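Local coordinates for protein sensor histidine kinase (Pseudomonas syringae pv. tomato, PDB 3CIT) that probably serves as a phosphorelay sensor kinase of a two-component system, the piece described being its GAF domain, a likely sensory and dimerising module, at residues S9-A12 / R13-L17; D127-D130 / I131-L134; H144-N147 / N148-L151. All coordinates share one frame; numbering follows the deposited sequence. Where two conformers were deposited one is given.

Interaction 1 (S9-A12 / R13-L17); sequences SRAA and RLRLL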
# COMPACT_ATOMS: atom_id res chain seq x y z
N SER A 9 8.49 17.83 8.57
CA SER A 9 8.00 16.50 8.91
C SER A 9 8.57 15.44 8.00
O SER A 9 8.88 14.33 8.46
CB SER A 9 6.47 16.45 8.87
OG SER A 9 5.94 17.29 9.87
N ARG A 10 8.71 15.77 6.72
CA ARG A 10 9.28 14.83 5.78
C ARG A 10 10.76 14.58 6.10
O ARG A 10 11.22 13.45 6.02
CB ARG A 10 9.02 15.26 4.34
CG ARG A 10 7.56 14.96 3.94
CD ARG A 10 7.08 15.64 2.63
NE ARG A 10 5.96 14.87 2.09
CZ ARG A 10 5.16 15.26 1.09
NH1 ARG A 10 4.22 14.43 0.67
NH2 ARG A 10 5.34 16.40 0.48
N ALA A 11 11.50 15.61 6.48
CA ALA A 11 12.88 15.41 6.95
C ALA A 11 12.94 14.44 8.14
O ALA A 11 13.80 13.54 8.16
CB ALA A 11 13.57 16.78 7.29
N ALA A 12 12.03 14.58 9.10
CA ALA A 12 11.96 13.69 10.29
C ALA A 12 11.67 12.23 9.94
O ALA A 12 12.26 11.29 10.52
CB ALA A 12 10.92 14.21 11.29
N ARG A 13 10.77 12.03 8.98
CA ARG A 13 10.44 10.68 8.45
C ARG A 13 11.65 10.06 7.76
O ARG A 13 11.98 8.90 8.00
CB ARG A 13 9.28 10.76 7.47
CG ARG A 13 7.98 11.13 8.13
CD ARG A 13 6.89 11.57 7.14
NE ARG A 13 5.80 12.12 7.93
CZ ARG A 13 5.07 13.19 7.67
NH1 ARG A 13 5.14 13.83 6.52
NH2 ARG A 13 4.16 13.56 8.55
N LEU A 14 12.34 10.86 6.94
CA LEU A 14 13.57 10.39 6.29
C LEU A 14 14.67 10.05 7.30
O LEU A 14 15.34 9.04 7.15
CB LEU A 14 14.05 11.40 5.25
CG LEU A 14 13.13 11.45 4.01
CD1 LEU A 14 13.45 12.70 3.19
CD2 LEU A 14 13.33 10.24 3.14
N ARG A 15 14.86 10.89 8.31
CA ARG A 15 15.85 10.59 9.34
C ARG A 15 15.54 9.27 10.01
O ARG A 15 16.44 8.46 10.21
CB ARG A 15 15.90 11.69 10.40
CG ARG A 15 16.46 12.98 9.92
CD ARG A 15 16.85 13.87 11.14
NE ARG A 15 15.68 14.41 11.85
CZ ARG A 15 14.98 15.49 11.48
NH1 ARG A 15 15.30 16.19 10.40
NH2 ARG A 15 13.96 15.89 12.23
N LEU A 16 14.28 9.05 10.37
CA LEU A 16 13.84 7.82 11.04
C LEU A 16 14.22 6.60 10.19
O LEU A 16 14.82 5.63 10.68
CB LEU A 16 12.31 7.82 11.28
CG LEU A 16 11.65 6.53 11.84
CD1 LEU A 16 11.96 6.36 13.36
CD2 LEU A 16 10.15 6.48 11.57
N LEU A 17 13.88 6.68 8.92
CA LEU A 17 14.10 5.58 7.99
C LEU A 17 15.59 5.33 7.67
O LEU A 17 16.05 4.21 7.80
CB LEU A 17 13.32 5.84 6.68
CG LEU A 17 11.80 5.77 6.80
CD1 LEU A 17 11.12 6.33 5.58
CD2 LEU A 17 11.42 4.33 7.06
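Arg13 lays its guanidinium group against Ser9 one turn back, so that Ser9 CB sits over one face of the group, 3.7 Å from Arg13 CZ and offset toward its rim. Both lie on helix 3-26, the N-terminal helix of this GAF domain, and the pair illustrates how an i to i+4 spacing lets a long polar side chain rest on the preceding turn. With CG anti to the carbonyl carbon (chi1 -67°) and the chain extended as far as NE, Arg13 runs back toward the start of the helix; on the way its CG passes 3.3 Å from Ser9 O. Arg10 meets the same guanidinium differently: its CG approaches at the edge, 3.7 Å from Arg13 NH1. The two guanidinium planes are nearly perpendicular, 85° apart, and both groups serve the carboxylate of Glu129, while Arg13 NE pairs with Asp130 on helix 128-156. The shared anion probably offsets the proximity of the two cations. Arg10 also reaches backbone carbonyls of Pro126 and Ala125 of a third subunit, and Ala11 and Leu14 pack on a second.

Regular backbone bonds run beneath, as from Leu14 N to Arg10 O at 3.0 Å. Arg15 folds back by another route. A bend at chi3 (-72°) brings its guanidinium over the backbone of the preceding turn, one face turned to Ala12 CA, and its two terminal nitrogens divide the alanines: NH1 stands 3.6 Å from Ala11 CB, and NH2 lies 3.6 Å from Ala12 CB.

Interaction 2 (D127-D130 / I131-L134); sequences DGED and IESL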
# COMPACT_ATOMS: atom_id res chain seq x y z
N ASP A 127 -0.65 10.96 11.26
CA ASP A 127 -0.68 11.42 9.89
C ASP A 127 -0.33 10.27 8.95
O ASP A 127 0.53 9.44 9.25
CB ASP A 127 0.30 12.58 9.74
CG ASP A 127 -0.15 13.84 10.51
OD1 ASP A 127 -1.27 13.87 11.08
OD2 ASP A 127 0.64 14.81 10.53
N GLY A 128 -1.00 10.20 7.81
CA GLY A 128 -0.81 9.10 6.88
C GLY A 128 0.63 8.84 6.52
O GLY A 128 1.05 7.68 6.42
N GLU A 129 1.43 9.89 6.35
CA GLU A 129 2.80 9.66 5.93
C GLU A 129 3.73 9.23 7.09
O GLU A 129 4.80 8.65 6.86
CB GLU A 129 3.35 10.86 5.19
CG GLU A 129 4.14 10.44 4.02
CD GLU A 129 4.55 11.59 3.19
OE1 GLU A 129 5.04 12.60 3.75
OE2 GLU A 129 4.36 11.45 1.97
N ASP A 130 3.33 9.53 8.33
CA ASP A 130 3.93 8.87 9.49
C ASP A 130 3.63 7.38 9.47
O ASP A 130 4.51 6.57 9.69
CB ASP A 130 3.45 9.49 10.82
CG ASP A 130 4.05 10.84 11.11
OD1 ASP A 130 5.01 11.25 10.43
OD2 ASP A 130 3.57 11.46 12.08
N ILE A 131 2.37 7.03 9.21
CA ILE A 131 1.97 5.63 9.13
C ILE A 131 2.72 4.89 8.02
O ILE A 131 3.27 3.81 8.27
CB ILE A 131 0.45 5.49 8.94
CG1 ILE A 131 -0.27 5.96 10.21
CG2 ILE A 131 0.10 3.97 8.64
CD1 ILE A 131 -1.80 5.96 10.11
N GLU A 132 2.81 5.50 6.83
CA GLU A 132 3.56 4.92 5.74
C GLU A 132 5.06 4.72 6.05
O GLU A 132 5.64 3.73 5.66
CB GLU A 132 3.46 5.81 4.49
CG GLU A 132 2.14 5.81 3.81
CD GLU A 132 2.24 6.62 2.49
OE1 GLU A 132 2.30 7.83 2.53
OE2 GLU A 132 2.26 6.02 1.42
N SER A 133 5.66 5.67 6.75
CA SER A 133 7.05 5.57 7.18
C SER A 133 7.23 4.42 8.18
O SER A 133 8.17 3.63 8.05
CB SER A 133 7.52 6.92 7.75
OG SER A 133 7.43 7.91 6.75
N LEU A 134 6.33 4.32 9.17
CA LEU A 134 6.38 3.21 10.13
C LEU A 134 6.17 1.86 9.44
O LEU A 134 6.83 0.90 9.80
CB LEU A 134 5.35 3.38 11.26
CG LEU A 134 5.60 4.59 12.16
CD1 LEU A 134 4.54 4.73 13.22
CD2 LEU A 134 6.98 4.49 12.82
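Ser133 hydrogen-bonds through its hydroxyl to the backbone carbonyl of Glu129, OG to O 2.7 Å, in the first turns of helix 128-156, the C-terminal helix of the GAF domain. This is the familiar way a helical serine returns its hydroxyl to the i-4 carbonyl, and chi1 of -61° sets OG beside its own backbone N, where it can reach back. Glu129 O therefore accepts twice: the hydroxyl approaches nearly along the C=O axis (C=O...OG angle 165°), whereas Ser133 N, at 3.1 Å, comes from above the carbonyl plane. The other backbone bonds include the one from Ile131 N to Asp127 O, which closes the first turn from the N-cap residue.

Among charged groups, Glu129 and Glu132 stand close: in one of the two conformers of Glu129, its OE2 is 4.2 Å from Glu132 OE1, and its methylene CG is 3.5 Å from that same oxygen. Their likely repulsion is probably countered from outside, since Arg15 of a second subunit forms salt bridges with both. Arginines of helix 3-26 hold Glu129 and Asp130 as well, so acidic groups on this opening turn join the terminal helices to each other and to a neighbouring subunit.

Van der Waals contact completes the account. Ile131 CB rests 3.4 Å from Gly128 O. Leu134, whose side chain packs onward against Leu100 and Leu102 of strand 98-105, brings its CG to 3.3 Å from Asp130 O.

Interaction 3 (H144-N147 / N148-L151); sequences HLEN and NRLL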
# COMPACT_ATOMS: atom_id res chain seq x y z
N HIS A 144 15.42 -8.09 7.54
CA HIS A 144 16.59 -8.42 8.35
C HIS A 144 16.32 -9.57 9.32
O HIS A 144 17.17 -10.44 9.50
CB HIS A 144 17.06 -7.15 9.09
CG HIS A 144 17.64 -6.12 8.17
ND1 HIS A 144 18.71 -6.38 7.35
CD2 HIS A 144 17.28 -4.84 7.93
CE1 HIS A 144 18.97 -5.31 6.62
NE2 HIS A 144 18.13 -4.36 6.96
N LEU A 145 15.14 -9.59 9.93
CA LEU A 145 14.75 -10.70 10.81
C LEU A 145 14.62 -12.00 10.01
O LEU A 145 15.03 -13.07 10.47
CB LEU A 145 13.44 -10.39 11.53
CG LEU A 145 13.48 -9.34 12.65
CD1 LEU A 145 12.07 -9.12 13.20
CD2 LEU A 145 14.47 -9.79 13.77
N GLU A 146 14.05 -11.90 8.82
CA GLU A 146 13.90 -13.06 7.95
C GLU A 146 15.25 -13.59 7.50
O GLU A 146 15.49 -14.79 7.55
CB GLU A 146 13.04 -12.71 6.75
CG GLU A 146 12.87 -13.86 5.80
CD GLU A 146 12.05 -13.51 4.63
OE1 GLU A 146 12.53 -12.70 3.80
OE2 GLU A 146 10.89 -13.98 4.57
N ASN A 147 16.15 -12.69 7.10
CA ASN A 147 17.51 -13.09 6.78
C ASN A 147 18.13 -13.92 7.91
O ASN A 147 18.58 -15.04 7.68
CB ASN A 147 18.37 -11.85 6.46
CG ASN A 147 19.72 -12.22 5.90
OD1 ASN A 147 20.71 -12.18 6.62
ND2 ASN A 147 19.77 -12.62 4.63
N ASN A 148 18.11 -13.38 9.13
CA ASN A 148 18.64 -14.10 10.31
C ASN A 148 18.02 -15.47 10.52
O ASN A 148 18.74 -16.47 10.75
CB ASN A 148 18.43 -13.25 11.56
CG ASN A 148 18.82 -13.99 12.84
OD1 ASN A 148 17.95 -14.48 13.59
ND2 ASN A 148 20.12 -14.08 13.09
N ARG A 149 16.69 -15.53 10.49
CA ARG A 149 15.96 -16.79 10.60
C ARG A 149 16.43 -17.81 9.57
O ARG A 149 16.73 -18.97 9.91
CB ARG A 149 14.46 -16.58 10.44
CG ARG A 149 13.66 -17.87 10.56
CD ARG A 149 12.18 -17.63 10.46
NE ARG A 149 11.75 -17.27 9.10
CZ ARG A 149 11.61 -18.15 8.10
NH1 ARG A 149 11.86 -19.44 8.28
NH2 ARG A 149 11.20 -17.72 6.91
N LEU A 150 16.51 -17.38 8.31
CA LEU A 150 16.85 -18.28 7.21
C LEU A 150 18.28 -18.80 7.29
O LEU A 150 18.51 -19.98 7.04
CB LEU A 150 16.61 -17.61 5.85
CG LEU A 150 15.14 -17.30 5.49
CD1 LEU A 150 15.03 -16.57 4.18
CD2 LEU A 150 14.31 -18.60 5.47
N LEU A 151 19.23 -17.93 7.62
CA LEU A 151 20.63 -18.34 7.83
C LEU A 151 20.76 -19.31 9.01
O LEU A 151 21.51 -20.29 8.93
CB LEU A 151 21.51 -17.11 8.08
CG LEU A 151 21.84 -16.24 6.86
CD1 LEU A 151 22.43 -14.89 7.27
CD2 LEU A 151 22.78 -16.97 5.92
O HOH W 1 9.88 -15.09 6.73
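The later part of helix 128-156, the C-terminal helix of the GAF domain, carries this contact, where one turn packs on the next beside the matching helix of a second subunit. Such a helix shows how a single turn can serve two surfaces at once, its own domain and a neighbouring subunit. Glu146 and Leu150 lie side by side and point the same way, Glu146 CG touching Leu150 CD1 at 3.8 Å. Glu146 sets its CG anti to the backbone N (chi1 179°) and continues extended, which leaves its aliphatic part alongside the leucine and its carboxylate beyond. There OE1 and OE2 accept from the backbone nitrogens of Ala107 and Asp108, and OE1 receives a further hydrogen bond from Asn147 ND2 of the second subunit, so one carboxylate ties the loop after strand 98-105 and the partner chain to this helix.

Arg149, exposed to solvent, approaches the same acid without a direct salt bridge: Glu146 OE2 and Arg149 NH2 remain 4.4 Å apart. A water spans the gap, donating to Glu146 OE2 at 2.6 Å and accepting from Arg149 NH2 at 2.9 Å. The arginine reaches it through a bend at chi3 (72°), which turns the end of the chain toward the acid.

Asn147 and Leu151 form the second side-chain pair, and the two cross obliquely. The amide of Asn147 hydrogen-bonds its counterpart, Asn147 of the second subunit, while Leu151 packs on Leu150 of that subunit. Beneath them runs the backbone bond from Leu151 N to Asn147 O, 3.0 Å. At the outer end of the pair, the methyl CD1 of Leu151 stands 3.3 Å from Asn147 OD1.

Interactions 1 and 2 meet directly although more than a hundred residues separate them in sequence. Their centres are 10 Å apart, and Arg13 NE meets Asp130 OD1 at 2.8 Å while Arg10 NE meets Glu129 OE1 at 3.0 Å. Packing continues the join, with the methyl Leu17 CD2 3.5 Å from the backbone oxygen Ser133 O. Interaction 3 shares helix 128-156 with interaction 2, but their centres are 25 Å apart, on opposite sides of the chain's centre; from interaction 1 its nearest atoms are about 9 Å away. All three touch the second subunit, so the terminal helices carry an extended interface, consistent with the dimerisation assigned to the family.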